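Type IV pilus assembly protein PilF (Thermus thermophilus HB8, PDB 5OIU) probably powers type IV pilus assembly as a hexameric AAA+ ATPase motor that binds ATP and magnesium. Local coordinates at residues G218-S223 and A241-N246. Numbering follows the deposited sequence.
Sequences GEIRDS and ATLHTN
Glu219 and His244 cross at about a right angle, the carboxylate of one against CE1 of the other's ring. OE2 of Glu219 lies 3.1 Å from CE1 of His244, an oblique approach with the carboxylate and ring planes 70° apart, and its line to ND1 is too poorly angled for a hydrogen bond. CG of Glu219 sits at the ring edge, in plane, 3.3 Å from CE1 of His244. Next to this pair the backbones join through one nearly straight bond, Ile220 N to Thr242 O (2.9 Å, 177° at the hydrogen), while Gly218 O rests against CB of Thr242.

Ile220 faces the strand and is packed along its length: CD1 of Ile220 reaches CB of Ala241 at 3.5 Å, and its CB meets CD1 of Leu243, carried there by a chi1 of -154° that sets CG anti to the backbone N. Helix 223-235 receives Ile220 through Ala226 and Ala229. The segments join the C-terminal ends of two neighbouring parallel strands, 214-217 and 238-243, linked by helix 223-235 in a beta-alpha-beta crossover of the P-loop NTPase fold. In secretion ATPases of this family a Walker B glutamate follows the former strand and a His-box histidine the latter, roles consistent with Glu219 and His244; the side chain of His244 is about 4 Å from bound ATP and touches Lys155 of the P-loop.

Arg221 steadies the far carboxylate oxygen, its NH1 bridging to Glu219 OE1 at 3.2 Å from above the carboxylate plane, and NH1 also pairs with Asp178. An alanine in place of Glu219 would probably cost Arg221 an acidic partner and leave the His244 ring freer to turn. Farther out, Asp222 caps helix 223-235 through Thr225 N, while Thr148 OG1 bonds both Leu243 O and Thr245 OG1, tying the strand end to strand 143-148.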
ATOM      1  N   GLY C 218      25.774  12.550  10.757  1.00 39.71           N
ATOM      2  CA  GLY C 218      25.252  12.955  12.055  1.00 35.16           C
ATOM      3  C   GLY C 218      23.748  12.811  12.165  1.00 41.79           C
ATOM      4  O   GLY C 218      23.216  12.552  13.255  1.00 36.28           O
ATOM      5  N   GLU C 219      23.045  12.972  11.043  1.00 41.16           N
ATOM      6  CA  GLU C 219      21.595  12.846  11.010  1.00 42.20           C
ATOM      7  C   GLU C 219      21.168  12.517   9.589  1.00 40.35           C
ATOM      8  O   GLU C 219      21.501  13.254   8.653  1.00 40.59           O
ATOM      9  CB  GLU C 219      20.929  14.137  11.492  1.00 47.44           C
ATOM     10  CG  GLU C 219      19.776  13.926  12.430  1.00 48.01           C
ATOM     11  CD  GLU C 219      18.755  15.055  12.378  1.00 58.87           C
ATOM     12  OE1 GLU C 219      19.169  16.243  12.398  1.00 61.06           O
ATOM     13  OE2 GLU C 219      17.536  14.746  12.311  1.00 61.93           O
ATOM     14  N   ILE C 220      20.452  11.404   9.435  1.00 40.28           N
ATOM     15  CA  ILE C 220      19.764  11.069   8.198  1.00 44.68           C
ATOM     16  C   ILE C 220      18.365  11.662   8.314  1.00 46.48           C
ATOM     17  O   ILE C 220      17.482  11.074   8.937  1.00 46.99           O
ATOM     18  CB  ILE C 220      19.699   9.560   7.962  1.00 43.68           C
ATOM     19  CG1 ILE C 220      21.103   8.953   7.874  1.00 43.30           C
ATOM     20  CG2 ILE C 220      18.880   9.265   6.685  1.00 34.23           C
ATOM     21  CD1 ILE C 220      21.127   7.525   7.340  1.00 31.33           C
ATOM     22  N   ARG C 221      18.157  12.827   7.707  1.00 45.69           N
ATOM     23  CA  ARG C 221      16.870  13.496   7.809  1.00 45.10           C
ATOM     24  C   ARG C 221      16.324  13.960   6.466  1.00 44.81           C
ATOM     25  O   ARG C 221      15.411  14.785   6.437  1.00 52.99           O
ATOM     26  CB  ARG C 221      16.961  14.690   8.767  1.00 42.78           C
ATOM     27  CG  ARG C 221      18.064  15.651   8.443  1.00 44.67           C
ATOM     28  CD  ARG C 221      17.769  17.026   9.000  1.00 46.18           C
ATOM     29  NE  ARG C 221      18.597  18.068   8.385  1.00 49.29           N
ATOM     30  CZ  ARG C 221      19.405  18.875   9.070  1.00 48.60           C
ATOM     31  NH1 ARG C 221      19.491  18.758  10.400  1.00 38.98           N
ATOM     32  NH2 ARG C 221      20.120  19.798   8.430  1.00 45.86           N
ATOM     33  N   ASP C 222      16.852  13.481   5.353  1.00 45.16           N
ATOM     34  CA  ASP C 222      16.189  13.734   4.089  1.00 47.57           C
ATOM     35  C   ASP C 222      16.422  12.526   3.200  1.00 49.01           C
ATOM     36  O   ASP C 222      17.212  11.637   3.531  1.00 49.76           O
ATOM     37  CB  ASP C 222      16.644  15.059   3.450  1.00 46.93           C
ATOM     38  CG  ASP C 222      18.127  15.107   3.154  1.00 52.75           C
ATOM     39  OD1 ASP C 222      18.656  14.210   2.452  1.00 45.49           O
ATOM     40  OD2 ASP C 222      18.760  16.085   3.605  1.00 62.32           O
ATOM     41  N   SER C 223      15.702  12.472   2.102  1.00 40.30           N
ATOM     42  CA  SER C 223      15.789  11.363   1.203  1.00 46.45           C
ATOM     43  C   SER C 223      17.133  11.223   0.494  1.00 43.45           C
ATOM     44  O   SER C 223      17.712  10.205   0.560  1.00 39.09           O
ATOM     45  CB  SER C 223      14.602  11.360   0.253  1.00 52.09           C
ATOM     46  OG  SER C 223      13.409  11.145   0.965  1.00 53.44           O
ATOM     47  N   ALA C 241      25.318   6.031  11.209  1.00 36.46           N
ATOM     48  CA  ALA C 241      24.380   7.114  10.955  1.00 34.95           C
ATOM     49  C   ALA C 241      23.278   7.114  11.993  1.00 33.18           C
ATOM     50  O   ALA C 241      22.885   6.064  12.513  1.00 33.76           O
ATOM     51  CB  ALA C 241      23.774   7.027   9.554  1.00 35.83           C
ATOM     52  N   THR C 242      22.794   8.320  12.287  1.00 34.29           N
ATOM     53  CA  THR C 242      21.802   8.561  13.325  1.00 39.18           C
ATOM     54  C   THR C 242      20.445   8.788  12.671  1.00 36.29           C
ATOM     55  O   THR C 242      20.343   9.527  11.690  1.00 43.01           O
ATOM     56  CB  THR C 242      22.209   9.761  14.187  1.00 40.98           C
ATOM     57  OG1 THR C 242      23.221   9.355  15.105  1.00 46.07           O
ATOM     58  CG2 THR C 242      21.053  10.298  14.979  1.00 45.75           C
ATOM     59  N   LEU C 243      19.424   8.118  13.189  1.00 34.36           N
ATOM     60  CA  LEU C 243      18.063   8.220  12.684  1.00 43.08           C
ATOM     61  C   LEU C 243      17.117   8.406  13.861  1.00 48.92           C
ATOM     62  O   LEU C 243      17.367   7.916  14.962  1.00 48.85           O
ATOM     63  CB  LEU C 243      17.681   6.981  11.907  1.00 43.98           C
ATOM     64  CG  LEU C 243      16.616   7.073  10.834  1.00 45.94           C
ATOM     65  CD1 LEU C 243      17.082   7.968   9.711  1.00 46.10           C
ATOM     66  CD2 LEU C 243      16.315   5.670  10.312  1.00 44.36           C
ATOM     67  N   HIS C 244      16.039   9.137  13.631  1.00 53.46           N
ATOM     68  CA  HIS C 244      15.039   9.397  14.663  1.00 52.02           C
ATOM     69  C   HIS C 244      13.841   8.478  14.435  1.00 53.09           C
ATOM     70  O   HIS C 244      13.031   8.700  13.529  1.00 59.44           O
ATOM     71  CB  HIS C 244      14.644  10.863  14.664  1.00 47.06           C
ATOM     72  CG  HIS C 244      15.772  11.770  15.037  1.00 64.19           C
ATOM     73  ND1 HIS C 244      16.830  12.033  14.188  1.00 64.51           N
ATOM     74  CD2 HIS C 244      16.025  12.457  16.181  1.00 63.73           C
ATOM     75  CE1 HIS C 244      17.677  12.853  14.788  1.00 61.30           C
ATOM     76  NE2 HIS C 244      17.210  13.129  15.996  1.00 68.48           N
ATOM     77  N   THR C 245      13.790   7.408  15.230  1.00 43.93           N
ATOM     78  CA  THR C 245      12.663   6.498  15.362  1.00 48.11           C
ATOM     79  C   THR C 245      12.605   6.078  16.820  1.00 46.85           C
ATOM     80  O   THR C 245      13.572   6.245  17.563  1.00 48.99           O
ATOM     81  CB  THR C 245      12.795   5.235  14.490  1.00 53.38           C
ATOM     82  OG1 THR C 245      13.853   4.412  15.003  1.00 44.54           O
ATOM     83  CG2 THR C 245      13.076   5.594  13.036  1.00 49.37           C
ATOM     84  N   ASN C 246      11.486   5.503  17.236  1.00 41.19           N
ATOM     85  CA  ASN C 246      11.366   5.131  18.635  1.00 48.67           C
ATOM     86  C   ASN C 246      11.605   3.643  18.869  1.00 48.58           C
ATOM     87  O   ASN C 246      11.330   3.132  19.958  1.00 53.31           O
ATOM     88  CB  ASN C 246      10.013   5.592  19.177  1.00 50.05           C
ATOM     89  CG  ASN C 246      10.114   6.967  19.832  1.00 59.31           C
ATOM     90  OD1 ASN C 246      10.483   7.945  19.170  1.00 63.63           O
ATOM     91  ND2 ASN C 246       9.838   7.044  21.143  1.00 52.69           N
TER